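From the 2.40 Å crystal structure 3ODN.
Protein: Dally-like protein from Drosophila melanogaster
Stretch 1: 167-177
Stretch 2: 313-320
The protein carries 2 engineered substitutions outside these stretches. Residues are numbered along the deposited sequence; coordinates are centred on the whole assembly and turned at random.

Stretch 1 (167-177) RCVSEHMKELK
Stretch 2 (313-320) NRVFQGCG

Two helical segments from distant parts of one chain meet at a steep angle, pinned at one end by a disulfide and packed along the rest by a few apolar side chains. Residues 167-176 continue a helix that begins earlier, kinked where the N atoms of Lys174 and Glu175 lack bonds to the turn before; Glu175 N instead reaches His172 O at 3.0 Å. The helix of the second stretch likewise begins earlier in the chain. The axes approach to 10.1 Å, with 118° between their N-to-C directions, so the register runs in opposite senses: Cys168 CA lies 6.3 Å from Cys319 CA, Val169 CA 6.6 Å from Val315 CA, and Leu176 CA 7.4 Å from Arg314 CA. Lys177 and Gly320 each leave helical geometry with positive phi.

The covalent pin is Cys168 SG to Cys319 SG, 2.0 Å, with chi3 of -93°. Both CA-to-CB bonds point toward the partner stretch; Cys168 is t, whereas Cys319 sits between wells at chi1 -33°. Of the register pairs, Cys168 CA and Cys319 CA lie closest, where the bridge sits, and Cys319 SG also lies 4.4 Å from Val169 CG2.

Next to the bridge, the shape rule is a bump set against a bare backbone. His172, chi1 m and chi2 -27°, directs its ring at Gly318, with NE2 3.7 Å from Gly318 CA. An ideal CB on Gly318 would fall 2.7 Å from His172 NE2, a clash, so glycine supplies the hollow that the imidazole needs. Cys319 SG lies obliquely to the same ring, 4.0 Å from His172 CD2. The fit has a polar cost: His172 NE2 is buried by the contact without a partner.

The valines fill the middle. Val169 and Val315 are both t, their CA-to-CB bonds pointing sideways, and Val169 CG2 meets Val315 CG1 at 3.9 Å. These short, branched side chains are buried, and a methyl of each meets the other across the gap.

Leu176 is the largest bump, with 81 Å² covered by the other stretch. In its m,t rotamer it forks: CD1 rests 3.7 Å from Val315 CG2, while CD2 lies 3.7 Å from Arg314 CB. Arg314, m,t,t at chi1 to chi3, gives this leucine the aliphatic base of its side chain and extends its guanidinium past Leu176 O, which it meets obliquely.

No hydrogen bond crosses between the stretches. The 371 Å² buried, both sides summed, comes from the disulfide, apolar packing and the histidine-glycine fit.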

# COMPACT_ATOMS: atom_id res chain seq x y z
N ARG A 167 -18.92 17.94 -34.05
CA ARG A 167 -17.61 18.39 -33.57
C ARG A 167 -17.76 19.69 -32.78
O ARG A 167 -17.08 19.87 -31.77
CB ARG A 167 -16.63 18.57 -34.73
CG ARG A 167 -15.66 17.41 -34.92
CD ARG A 167 -14.62 17.69 -35.99
NE ARG A 167 -15.01 17.16 -37.30
CZ ARG A 167 -15.15 17.89 -38.40
NH1 ARG A 167 -14.92 19.20 -38.37
NH2 ARG A 167 -15.51 17.32 -39.54
N CYS A 168 -18.67 20.59 -33.25
CA CYS A 168 -19.00 21.89 -32.62
C CYS A 168 -19.67 21.64 -31.26
O CYS A 168 -19.40 22.35 -30.29
CB CYS A 168 -19.87 22.73 -33.54
SG CYS A 168 -20.64 24.18 -32.76
N VAL A 169 -20.56 20.63 -31.22
CA VAL A 169 -21.32 20.18 -30.05
C VAL A 169 -20.35 19.76 -28.93
O VAL A 169 -20.50 20.25 -27.81
CB VAL A 169 -22.35 19.08 -30.45
CG1 VAL A 169 -23.11 18.54 -29.25
CG2 VAL A 169 -23.33 19.60 -31.50
N SER A 170 -19.33 18.92 -29.26
CA SER A 170 -18.30 18.45 -28.32
C SER A 170 -17.36 19.57 -27.85
O SER A 170 -16.99 19.58 -26.67
CB SER A 170 -17.50 17.29 -28.91
OG SER A 170 -16.91 17.63 -30.15
N GLU A 171 -16.98 20.50 -28.76
CA GLU A 171 -16.13 21.66 -28.47
C GLU A 171 -16.76 22.55 -27.38
O GLU A 171 -16.04 23.05 -26.51
CB GLU A 171 -15.90 22.49 -29.74
CG GLU A 171 -14.80 21.98 -30.65
CD GLU A 171 -13.91 23.06 -31.25
OE1 GLU A 171 -14.39 23.82 -32.12
OE2 GLU A 171 -12.73 23.14 -30.85
N HIS A 172 -18.10 22.72 -27.43
CA HIS A 172 -18.90 23.52 -26.49
C HIS A 172 -19.29 22.77 -25.20
O HIS A 172 -19.76 23.42 -24.27
CB HIS A 172 -20.19 24.02 -27.17
CG HIS A 172 -20.03 24.91 -28.37
ND1 HIS A 172 -18.92 25.72 -28.53
CD2 HIS A 172 -20.91 25.17 -29.36
CE1 HIS A 172 -19.13 26.40 -29.65
NE2 HIS A 172 -20.32 26.10 -30.19
N MET A 173 -19.14 21.42 -25.15
CA MET A 173 -19.55 20.61 -23.99
C MET A 173 -19.16 21.13 -22.61
O MET A 173 -20.04 21.25 -21.74
CB MET A 173 -19.16 19.13 -24.14
CG MET A 173 -19.72 18.29 -22.99
SD MET A 173 -18.88 16.77 -22.52
CE MET A 173 -17.15 17.32 -22.53
N LYS A 174 -17.87 21.42 -22.39
CA LYS A 174 -17.41 21.90 -21.08
C LYS A 174 -17.90 23.32 -20.73
O LYS A 174 -17.97 23.66 -19.54
CB LYS A 174 -15.90 21.66 -20.87
CG LYS A 174 -15.56 20.18 -20.63
CD LYS A 174 -14.34 19.97 -19.72
CE LYS A 174 -14.23 18.53 -19.26
NZ LYS A 174 -12.98 18.26 -18.50
N GLU A 175 -18.30 24.10 -21.74
CA GLU A 175 -18.85 25.45 -21.58
C GLU A 175 -20.35 25.38 -21.19
O GLU A 175 -20.80 26.17 -20.36
CB GLU A 175 -18.66 26.26 -22.89
CG GLU A 175 -19.07 27.72 -22.80
CD GLU A 175 -18.83 28.55 -24.06
OE1 GLU A 175 -19.43 28.23 -25.11
OE2 GLU A 175 -18.08 29.55 -23.97
N LEU A 176 -21.08 24.41 -21.78
CA LEU A 176 -22.52 24.20 -21.58
C LEU A 176 -22.92 23.42 -20.33
O LEU A 176 -24.04 23.61 -19.84
CB LEU A 176 -23.18 23.57 -22.84
CG LEU A 176 -22.98 24.31 -24.18
CD1 LEU A 176 -23.47 23.46 -25.34
CD2 LEU A 176 -23.68 25.67 -24.20
N LYS A 177 -22.02 22.55 -19.81
CA LYS A 177 -22.22 21.68 -18.63
C LYS A 177 -23.54 20.89 -18.76
O LYS A 177 -24.53 21.25 -18.12
CB LYS A 177 -22.11 22.46 -17.31
CG LYS A 177 -20.68 22.55 -16.78
CD LYS A 177 -20.53 23.69 -15.78
CE LYS A 177 -19.10 23.85 -15.30
NZ LYS A 177 -18.76 22.90 -14.21
N ASN A 313 -31.25 24.55 -27.13
CA ASN A 313 -31.32 25.99 -27.40
C ASN A 313 -29.92 26.62 -27.33
O ASN A 313 -29.56 27.40 -28.22
CB ASN A 313 -32.27 26.69 -26.40
CG ASN A 313 -33.71 26.22 -26.44
OD1 ASN A 313 -34.33 26.05 -27.50
ND2 ASN A 313 -34.30 26.06 -25.26
N ARG A 314 -29.12 26.27 -26.29
CA ARG A 314 -27.76 26.76 -26.09
C ARG A 314 -26.80 26.23 -27.17
O ARG A 314 -25.84 26.93 -27.52
CB ARG A 314 -27.24 26.36 -24.70
CG ARG A 314 -28.03 26.94 -23.52
CD ARG A 314 -27.82 26.05 -22.31
NE ARG A 314 -28.68 26.42 -21.18
CZ ARG A 314 -28.70 25.76 -20.02
NH1 ARG A 314 -27.93 24.69 -19.85
NH2 ARG A 314 -29.50 26.16 -19.04
N VAL A 315 -27.05 25.01 -27.68
CA VAL A 315 -26.25 24.38 -28.74
C VAL A 315 -26.56 25.10 -30.05
O VAL A 315 -25.63 25.48 -30.76
CB VAL A 315 -26.49 22.84 -28.86
CG1 VAL A 315 -25.77 22.25 -30.07
CG2 VAL A 315 -26.07 22.11 -27.58
N PHE A 316 -27.86 25.30 -30.34
CA PHE A 316 -28.36 25.95 -31.56
C PHE A 316 -27.84 27.37 -31.80
O PHE A 316 -27.65 27.77 -32.96
CB PHE A 316 -29.90 25.83 -31.67
CG PHE A 316 -30.49 24.47 -32.03
CD1 PHE A 316 -29.67 23.38 -32.30
CD2 PHE A 316 -31.87 24.29 -32.11
CE1 PHE A 316 -30.22 22.13 -32.64
CE2 PHE A 316 -32.42 23.05 -32.46
CZ PHE A 316 -31.59 21.98 -32.73
N GLN A 317 -27.55 28.13 -30.73
CA GLN A 317 -26.95 29.47 -30.77
C GLN A 317 -25.46 29.37 -31.18
O GLN A 317 -24.97 30.22 -31.94
CB GLN A 317 -27.07 30.16 -29.40
CG GLN A 317 -28.47 30.65 -29.06
CD GLN A 317 -28.57 31.12 -27.63
OE1 GLN A 317 -27.93 32.09 -27.21
NE2 GLN A 317 -29.40 30.45 -26.85
N GLY A 318 -24.78 28.33 -30.66
CA GLY A 318 -23.37 28.05 -30.91
C GLY A 318 -23.04 27.60 -32.32
O GLY A 318 -22.14 28.17 -32.95
N CYS A 319 -23.74 26.56 -32.82
CA CYS A 319 -23.50 26.02 -34.17
C CYS A 319 -24.53 26.52 -35.18
O CYS A 319 -24.18 27.32 -36.04
CB CYS A 319 -23.38 24.49 -34.17
SG CYS A 319 -22.64 23.77 -32.68
N GLY A 320 -25.78 26.06 -35.07
CA GLY A 320 -26.87 26.44 -35.97
C GLY A 320 -28.06 25.49 -35.91
O GLY A 320 -28.45 25.08 -34.82